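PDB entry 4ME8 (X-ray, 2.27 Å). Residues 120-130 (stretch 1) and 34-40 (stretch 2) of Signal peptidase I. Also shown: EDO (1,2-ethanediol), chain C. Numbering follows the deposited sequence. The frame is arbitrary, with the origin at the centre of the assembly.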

# COMPACT_ATOMS: atom_id res chain seq x y z
N SER A 120 -6.43 5.35 7.11
CA SER A 120 -5.46 5.72 6.08
C SER A 120 -6.10 6.00 4.71
O SER A 120 -6.76 5.14 4.12
CB SER A 120 -4.41 4.61 5.92
OG SER A 120 -3.55 4.91 4.83
N ASP A 121 -5.87 7.21 4.21
CA ASP A 121 -6.13 7.52 2.82
C ASP A 121 -4.90 7.04 2.06
O ASP A 121 -3.82 7.59 2.20
CB ASP A 121 -6.36 9.02 2.64
CG ASP A 121 -7.02 9.37 1.34
OD1 ASP A 121 -7.45 8.47 0.60
OD2 ASP A 121 -7.13 10.59 1.06
N ASP A 122 -5.03 5.96 1.30
CA ASP A 122 -3.88 5.40 0.61
C ASP A 122 -4.34 4.85 -0.73
O ASP A 122 -5.38 5.27 -1.22
CB ASP A 122 -3.17 4.36 1.50
CG ASP A 122 -4.12 3.33 2.08
OD1 ASP A 122 -5.09 2.95 1.39
OD2 ASP A 122 -3.90 2.89 3.23
N SER A 123 -3.57 3.95 -1.34
CA SER A 123 -3.86 3.53 -2.72
C SER A 123 -5.21 2.82 -2.87
O SER A 123 -5.77 2.79 -3.96
CB SER A 123 -2.74 2.66 -3.30
OG SER A 123 -1.60 3.45 -3.61
N ARG A 124 -5.72 2.25 -1.77
CA ARG A 124 -7.08 1.72 -1.78
C ARG A 124 -8.13 2.75 -2.17
O ARG A 124 -9.19 2.37 -2.64
CB ARG A 124 -7.46 1.15 -0.41
CG ARG A 124 -6.81 -0.18 -0.09
CD ARG A 124 -7.05 -0.56 1.36
NE ARG A 124 -6.47 0.40 2.29
CZ ARG A 124 -6.68 0.41 3.61
NH1 ARG A 124 -7.46 -0.51 4.17
NH2 ARG A 124 -6.11 1.34 4.37
N TYR A 125 -7.84 4.03 -1.94
CA TYR A 125 -8.84 5.10 -2.10
C TYR A 125 -8.42 6.25 -3.02
O TYR A 125 -9.28 6.83 -3.68
CB TYR A 125 -9.24 5.63 -0.72
CG TYR A 125 -9.64 4.53 0.24
CD1 TYR A 125 -10.75 3.73 -0.01
CD2 TYR A 125 -8.90 4.27 1.39
CE1 TYR A 125 -11.12 2.71 0.85
CE2 TYR A 125 -9.26 3.25 2.26
CZ TYR A 125 -10.37 2.48 1.99
OH TYR A 125 -10.73 1.48 2.85
N PHE A 126 -7.13 6.61 -3.05
CA PHE A 126 -6.63 7.59 -4.04
C PHE A 126 -5.87 7.00 -5.24
O PHE A 126 -5.37 7.75 -6.09
CB PHE A 126 -5.86 8.76 -3.38
CG PHE A 126 -4.58 8.39 -2.65
CD1 PHE A 126 -3.68 7.46 -3.16
CD2 PHE A 126 -4.23 9.06 -1.49
CE1 PHE A 126 -2.51 7.16 -2.50
CE2 PHE A 126 -3.05 8.78 -0.82
CZ PHE A 126 -2.18 7.83 -1.33
N GLY A 127 -5.79 5.68 -5.33
CA GLY A 127 -5.22 5.03 -6.51
C GLY A 127 -3.70 5.01 -6.48
O GLY A 127 -3.11 5.26 -5.44
N PHE A 128 -3.08 4.74 -7.62
CA PHE A 128 -1.63 4.56 -7.68
C PHE A 128 -0.87 5.88 -7.52
O PHE A 128 -1.38 6.95 -7.86
CB PHE A 128 -1.22 3.88 -9.00
CG PHE A 128 -1.82 2.51 -9.20
CD1 PHE A 128 -1.42 1.43 -8.41
CD2 PHE A 128 -2.79 2.30 -10.19
CE1 PHE A 128 -1.97 0.17 -8.61
CE2 PHE A 128 -3.35 1.04 -10.37
CZ PHE A 128 -2.93 -0.02 -9.58
N VAL A 129 0.36 5.78 -7.01
CA VAL A 129 1.23 6.94 -6.82
C VAL A 129 2.32 6.97 -7.89
O VAL A 129 2.97 5.95 -8.14
CB VAL A 129 1.89 6.89 -5.42
CG1 VAL A 129 2.88 8.04 -5.24
CG2 VAL A 129 0.82 6.89 -4.33
N LYS A 130 2.53 8.11 -8.53
CA LYS A 130 3.62 8.23 -9.51
C LYS A 130 4.97 8.15 -8.81
O LYS A 130 5.22 8.92 -7.88
CB LYS A 130 3.50 9.52 -10.35
CG LYS A 130 2.38 9.45 -11.38
CD LYS A 130 2.47 10.48 -12.51
CE LYS A 130 1.76 9.93 -13.75
NZ LYS A 130 1.37 10.97 -14.75
C1 EDO C . -12.96 0.59 -2.83
O1 EDO C . -12.95 0.21 -1.44
C2 EDO C . -12.65 2.08 -2.99
O2 EDO C . -11.64 2.30 -4.00
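Stretch 2 (34-40) AFPSPRN

The guanidinium of R39 pairs in its own plane with D121 while one of its faces lies over CB of F126. R39 NE donates to D121 OD2 at 2.8 Å and R39 NH2 to D121 OD1 at 3.0 Å, a two-pronged salt bridge; R39 NH2 also reaches Y125 O at 3.0 Å in a weak hydrogen bond. Stretch 2 runs as a strand through F35 and P36, then leaves it as a loop that carries S37, P38 and R39 past F126; F126 CA and R39 CA are 5.9 Å apart. The contacts run in opposite sequence order, from F35 against V129 and F126, through P38 on F126, to R39 at D121. F126, chi1 p, points toward this loop at the end of a short, weakly bonded helix, which D122 caps by accepting from R124 N through OD1 at 3.3 Å. P38 sits over one face of the F126 ring, tilted to it, its CD 3.7 Å from the centroid and almost on the ring normal. F126 CZ meets the edge of the F35 ring at CE2, 3.9 Å away, while V129 CG1 lies over a face of F35, 4.0 Å from its centroid. S37 OG accepts from R39 N at 3.1 Å, bracing the turn, and binds a water at 2.7 Å; that water donates to D121 OD2 at 3.0 Å, adding a water-mediated link between the stretches.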

# COMPACT_ATOMS: atom_id res chain seq x y z
N ALA A 34 7.76 9.28 1.18
CA ALA A 34 7.05 10.54 1.22
C ALA A 34 6.81 11.06 -0.20
O ALA A 34 7.69 10.98 -1.06
CB ALA A 34 7.82 11.56 2.03
N PHE A 35 5.61 11.60 -0.43
CA PHE A 35 5.15 12.03 -1.75
C PHE A 35 3.91 12.93 -1.63
O PHE A 35 3.18 12.84 -0.64
CB PHE A 35 4.78 10.81 -2.60
CG PHE A 35 3.78 9.91 -1.95
CD1 PHE A 35 4.19 8.88 -1.12
CD2 PHE A 35 2.42 10.10 -2.15
CE1 PHE A 35 3.27 8.06 -0.51
CE2 PHE A 35 1.49 9.27 -1.54
CZ PHE A 35 1.92 8.25 -0.72
N PRO A 36 3.65 13.79 -2.64
CA PRO A 36 2.42 14.56 -2.60
C PRO A 36 1.22 13.64 -2.84
O PRO A 36 1.24 12.83 -3.76
CB PRO A 36 2.57 15.56 -3.75
CG PRO A 36 3.99 15.46 -4.20
CD PRO A 36 4.43 14.08 -3.85
N SER A 37 0.19 13.77 -2.00
CA SER A 37 -1.01 12.94 -2.13
C SER A 37 -1.65 13.11 -3.51
O SER A 37 -1.82 14.23 -3.96
CB SER A 37 -2.05 13.26 -1.06
OG SER A 37 -3.28 12.59 -1.34
N PRO A 38 -1.99 12.00 -4.18
CA PRO A 38 -2.71 12.05 -5.46
C PRO A 38 -4.06 12.73 -5.35
O PRO A 38 -4.58 13.22 -6.36
CB PRO A 38 -2.89 10.58 -5.82
CG PRO A 38 -1.76 9.88 -5.15
CD PRO A 38 -1.51 10.63 -3.88
N ARG A 39 -4.63 12.76 -4.15
CA ARG A 39 -5.89 13.45 -3.91
C ARG A 39 -5.73 14.96 -3.96
O ARG A 39 -6.33 15.61 -4.81
CB ARG A 39 -6.51 13.03 -2.57
CG ARG A 39 -8.01 13.22 -2.56
CD ARG A 39 -8.67 12.66 -1.30
NE ARG A 39 -8.64 11.20 -1.22
CZ ARG A 39 -9.43 10.38 -1.90
NH1 ARG A 39 -10.32 10.84 -2.77
NH2 ARG A 39 -9.33 9.07 -1.72
N ASN A 40 -4.93 15.51 -3.06
CA ASN A 40 -4.88 16.97 -2.86
C ASN A 40 -3.49 17.61 -2.90
O ASN A 40 -3.35 18.81 -2.63
CB ASN A 40 -5.56 17.31 -1.53
CG ASN A 40 -4.89 16.65 -0.34
OD1 ASN A 40 -4.07 15.73 -0.49
ND2 ASN A 40 -5.23 17.11 0.86
O HOH W 1 -4.52 12.04 1.00